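PDB 4OC9: putative O-acetylhomoserine (Thiol)-lyase from Campylobacter jejuni, which probably makes homocysteine from O-acetylhomoserine and sulfide with the help of pyridoxal 5'-phosphate. Local coordinates for residues I293-A304 against K336-S344. Numbering follows the deposited sequence.
Sequences IEKHSQNAEKVA and KNFASGLLS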
loop_
_atom_site.group_PDB
_atom_site.type_symbol
_atom_site.label_atom_id
_atom_site.label_comp_id
_atom_site.label_asym_id
_atom_site.label_seq_id
_atom_site.Cartn_x
_atom_site.Cartn_y
_atom_site.Cartn_z
ATOM N N ILE D 293 13.458 -0.771 -20.408
ATOM C CA ILE D 293 14.059 0.306 -21.171
ATOM C C ILE D 293 14.443 -0.121 -22.593
ATOM O O ILE D 293 14.442 0.693 -23.504
ATOM C CB ILE D 293 15.246 0.940 -20.423
ATOM C CG1 ILE D 293 15.532 2.336 -20.945
ATOM C CG2 ILE D 293 16.453 0.020 -20.400
ATOM C CD1 ILE D 293 14.390 3.322 -20.724
ATOM N N GLU D 294 14.803 -1.379 -22.783
ATOM C CA GLU D 294 15.142 -1.860 -24.123
ATOM C C GLU D 294 13.906 -1.856 -25.026
ATOM O O GLU D 294 13.997 -1.443 -26.179
ATOM C CB GLU D 294 15.809 -3.241 -24.103
ATOM C CG GLU D 294 17.161 -3.212 -23.375
ATOM C CD GLU D 294 17.991 -4.491 -23.514
ATOM O OE1 GLU D 294 17.540 -5.438 -24.192
ATOM O OE2 GLU D 294 19.129 -4.508 -22.984
ATOM N N LYS D 295 12.747 -2.283 -24.503
ATOM C CA LYS D 295 11.517 -2.278 -25.297
ATOM C C LYS D 295 11.142 -0.821 -25.591
ATOM O O LYS D 295 10.725 -0.472 -26.693
ATOM C CB LYS D 295 10.357 -2.946 -24.559
ATOM C CG LYS D 295 9.065 -3.011 -25.365
ATOM C CD LYS D 295 9.216 -3.942 -26.553
ATOM C CE LYS D 295 7.963 -4.035 -27.434
ATOM N NZ LYS D 295 6.724 -4.565 -26.808
ATOM N N HIS D 296 11.209 0.023 -24.571
ATOM C CA HIS D 296 10.887 1.412 -24.786
ATOM C C HIS D 296 11.738 1.943 -25.941
ATOM O O HIS D 296 11.232 2.681 -26.799
ATOM C CB HIS D 296 11.184 2.306 -23.579
ATOM C CG HIS D 296 10.232 2.183 -22.430
ATOM N ND1 HIS D 296 8.995 2.797 -22.432
ATOM C CD2 HIS D 296 10.411 1.713 -21.179
ATOM C CE1 HIS D 296 8.410 2.601 -21.276
ATOM N NE2 HIS D 296 9.244 1.934 -20.500
ATOM N N SER D 297 13.024 1.605 -25.905
ATOM C CA SER D 297 13.986 2.070 -26.918
ATOM C C SER D 297 13.706 1.525 -28.296
ATOM O O SER D 297 13.712 2.249 -29.267
ATOM C CB SER D 297 15.417 1.765 -26.467
ATOM O OG SER D 297 15.737 2.471 -25.261
ATOM N N GLN D 298 13.488 0.236 -28.375
ATOM C CA GLN D 298 13.181 -0.403 -29.650
ATOM C C GLN D 298 11.896 0.225 -30.249
ATOM O O GLN D 298 11.860 0.537 -31.440
ATOM C CB GLN D 298 13.001 -1.913 -29.455
ATOM C CG GLN D 298 14.276 -2.628 -29.030
ATOM C CD GLN D 298 14.036 -4.060 -28.525
ATOM O OE1 GLN D 298 12.979 -4.374 -27.964
ATOM N NE2 GLN D 298 15.053 -4.906 -28.651
ATOM N N ASN D 299 10.846 0.368 -29.435
ATOM C CA ASN D 299 9.629 0.982 -29.928
ATOM C C ASN D 299 9.854 2.414 -30.381
ATOM O O ASN D 299 9.385 2.810 -31.440
ATOM C CB ASN D 299 8.522 0.993 -28.892
ATOM C CG ASN D 299 7.857 -0.360 -28.701
ATOM O OD1 ASN D 299 8.026 -1.259 -29.496
ATOM N ND2 ASN D 299 7.038 -0.473 -27.660
ATOM N N ALA D 300 10.579 3.195 -29.587
ATOM C CA ALA D 300 10.829 4.581 -29.940
ATOM C C ALA D 300 11.502 4.722 -31.277
ATOM O O ALA D 300 11.162 5.610 -32.080
ATOM C CB ALA D 300 11.666 5.262 -28.872
ATOM N N GLU D 301 12.473 3.850 -31.529
ATOM C CA GLU D 301 13.213 3.891 -32.785
ATOM C C GLU D 301 12.311 3.635 -33.979
ATOM O O GLU D 301 12.396 4.358 -34.964
ATOM C CB GLU D 301 14.385 2.948 -32.749
ATOM C CG GLU D 301 15.308 3.098 -33.940
ATOM C CD GLU D 301 16.658 2.371 -33.614
ATOM O OE1 GLU D 301 17.446 1.820 -34.451
ATOM O OE2 GLU D 301 16.960 2.386 -32.388
ATOM N N LYS D 302 11.430 2.647 -33.877
ATOM C CA LYS D 302 10.501 2.342 -34.964
ATOM C C LYS D 302 9.524 3.474 -35.206
ATOM O O LYS D 302 9.271 3.839 -36.360
ATOM C CB LYS D 302 9.770 1.107 -34.691
ATOM C CG LYS D 302 10.684 -0.096 -34.674
ATOM C CD LYS D 302 9.925 -1.334 -34.231
ATOM C CE LYS D 302 10.843 -2.537 -34.171
ATOM N NZ LYS D 302 10.080 -3.689 -33.632
ATOM N N VAL D 303 9.035 4.078 -34.135
ATOM C CA VAL D 303 8.130 5.206 -34.247
ATOM C C VAL D 303 8.914 6.378 -34.868
ATOM O O VAL D 303 8.400 7.096 -35.727
ATOM C CB VAL D 303 7.549 5.624 -32.876
ATOM C CG1 VAL D 303 6.781 6.930 -32.951
ATOM C CG2 VAL D 303 6.664 4.527 -32.326
ATOM N N ALA D 304 10.147 6.580 -34.444
ATOM C CA ALA D 304 10.948 7.670 -34.982
ATOM C C ALA D 304 11.160 7.518 -36.488
ATOM O O ALA D 304 10.985 8.473 -37.247
ATOM C CB ALA D 304 12.285 7.734 -34.272
ATOM N N LYS D 336 24.987 0.524 -25.409
ATOM C CA LYS D 336 24.009 -0.466 -25.901
ATOM C C LYS D 336 23.138 -0.095 -27.132
ATOM O O LYS D 336 22.199 -0.792 -27.554
ATOM C CB LYS D 336 23.087 -0.873 -24.760
ATOM C CG LYS D 336 23.718 -1.779 -23.717
ATOM C CD LYS D 336 22.686 -2.209 -22.687
ATOM C CE LYS D 336 23.139 -3.283 -21.641
ATOM N NZ LYS D 336 24.473 -3.127 -20.979
ATOM N N ASN D 337 23.477 1.020 -27.718
ATOM C CA ASN D 337 22.785 1.532 -28.882
ATOM C C ASN D 337 21.253 1.683 -28.744
ATOM O O ASN D 337 20.492 1.329 -29.646
ATOM C CB ASN D 337 23.128 0.743 -30.140
ATOM C CG ASN D 337 22.855 1.541 -31.400
ATOM O OD1 ASN D 337 23.211 2.717 -31.485
ATOM N ND2 ASN D 337 22.262 0.899 -32.393
ATOM N N PHE D 338 20.806 2.086 -27.557
ATOM C CA PHE D 338 19.397 2.318 -27.252
ATOM C C PHE D 338 19.375 3.742 -26.765
ATOM O O PHE D 338 20.230 4.139 -26.003
ATOM C CB PHE D 338 18.825 1.368 -26.200
ATOM C CG PHE D 338 18.743 -0.082 -26.631
ATOM C CD1 PHE D 338 17.873 -0.467 -27.632
ATOM C CD2 PHE D 338 19.401 -1.071 -25.912
ATOM C CE1 PHE D 338 17.773 -1.783 -28.022
ATOM C CE2 PHE D 338 19.280 -2.399 -26.267
ATOM C CZ PHE D 338 18.468 -2.754 -27.327
ATOM N N ALA D 339 18.388 4.510 -27.190
ATOM C CA ALA D 339 18.296 5.919 -26.821
ATOM C C ALA D 339 17.093 6.339 -25.968
ATOM O O ALA D 339 16.691 7.509 -25.935
ATOM C CB ALA D 339 18.318 6.730 -28.087
ATOM N N SER D 340 16.496 5.368 -25.300
ATOM C CA SER D 340 15.330 5.581 -24.416
ATOM C C SER D 340 14.021 5.840 -25.176
ATOM O O SER D 340 13.974 5.757 -26.396
ATOM C CB SER D 340 15.616 6.635 -23.370
ATOM O OG SER D 340 14.592 6.637 -22.400
ATOM N N GLY D 341 12.958 6.139 -24.445
ATOM C CA GLY D 341 11.636 6.333 -25.053
ATOM C C GLY D 341 11.043 7.685 -25.255
ATOM O O GLY D 341 9.852 7.796 -25.509
ATOM N N LEU D 342 11.855 8.724 -25.135
ATOM C CA LEU D 342 11.342 10.064 -25.333
ATOM C C LEU D 342 11.753 10.591 -26.694
ATOM O O LEU D 342 12.880 10.377 -27.140
ATOM C CB LEU D 342 11.937 11.006 -24.313
ATOM C CG LEU D 342 11.279 12.377 -24.295
ATOM C CD1 LEU D 342 9.840 12.200 -23.779
ATOM C CD2 LEU D 342 12.034 13.291 -23.370
ATOM N N LEU D 343 10.835 11.235 -27.391
ATOM C CA LEU D 343 11.189 11.812 -28.685
ATOM C C LEU D 343 10.238 12.980 -28.945
ATOM O O LEU D 343 9.224 13.111 -28.249
ATOM C CB LEU D 343 11.092 10.812 -29.800
ATOM C CG LEU D 343 9.752 10.280 -30.296
ATOM C CD1 LEU D 343 8.972 11.361 -31.017
ATOM C CD2 LEU D 343 9.999 9.185 -31.316
ATOM N N SER D 344 10.581 13.850 -29.898
ATOM C CA SER D 344 9.684 14.930 -30.224
ATOM C C SER D 344 9.684 15.075 -31.723
ATOM O O SER D 344 10.529 14.538 -32.416
ATOM C CB SER D 344 10.043 16.251 -29.562
ATOM O OG SER D 344 11.238 16.748 -30.076
HETATM O O HOH W 1 16.744 3.628 -29.441
#
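S297 and S340 bring the two backbones to 4.5 Å between their CA atoms, where the loop entering strand 342-346 passes against helix 276-309; farther on, the axes of strand 342-344 and helix segment 293-304 run 16° apart and approach to 9.2 Å. This is helix-on-sheet packing in the C-terminal alpha/beta domain of a fold type I PLP-dependent enzyme of the trans-sulfuration family. S297 carries the polar link: its OG, turned beside the backbone N, donates to I293 O at 2.8 Å and accepts a weak bond from S340 N at 3.0 Å, bent to 129° at the hydrogen. I293 O accepts from both S297 N and S297 OG, which reach it from opposite faces of its carbonyl plane. F338 gives up the most surface. E294 CB stands 4.1 Å above one ring face, offset toward the rim, and the carboxylate plane lies 28° from the ring's; Q298 runs alongside, its amide plane turned steeply to the ring and Q298 CG 3.7 Å from F338 CE1. G341 lets the chain pass close to H296, whose ring leads away to a hydrogen bond with I406 O and an edge-to-face contact with Y207. S340 OG likewise turns elsewhere, to V184 O. At the strand end L343, with CG between backbone N and carbonyl carbon, sets CD2 against V303 and A304, while its backbone pairs with L404 of strand 401-405. A water completes the seam, accepting from A339 N at 2.9 Å and donating to E301 OE2 at 3.2 Å.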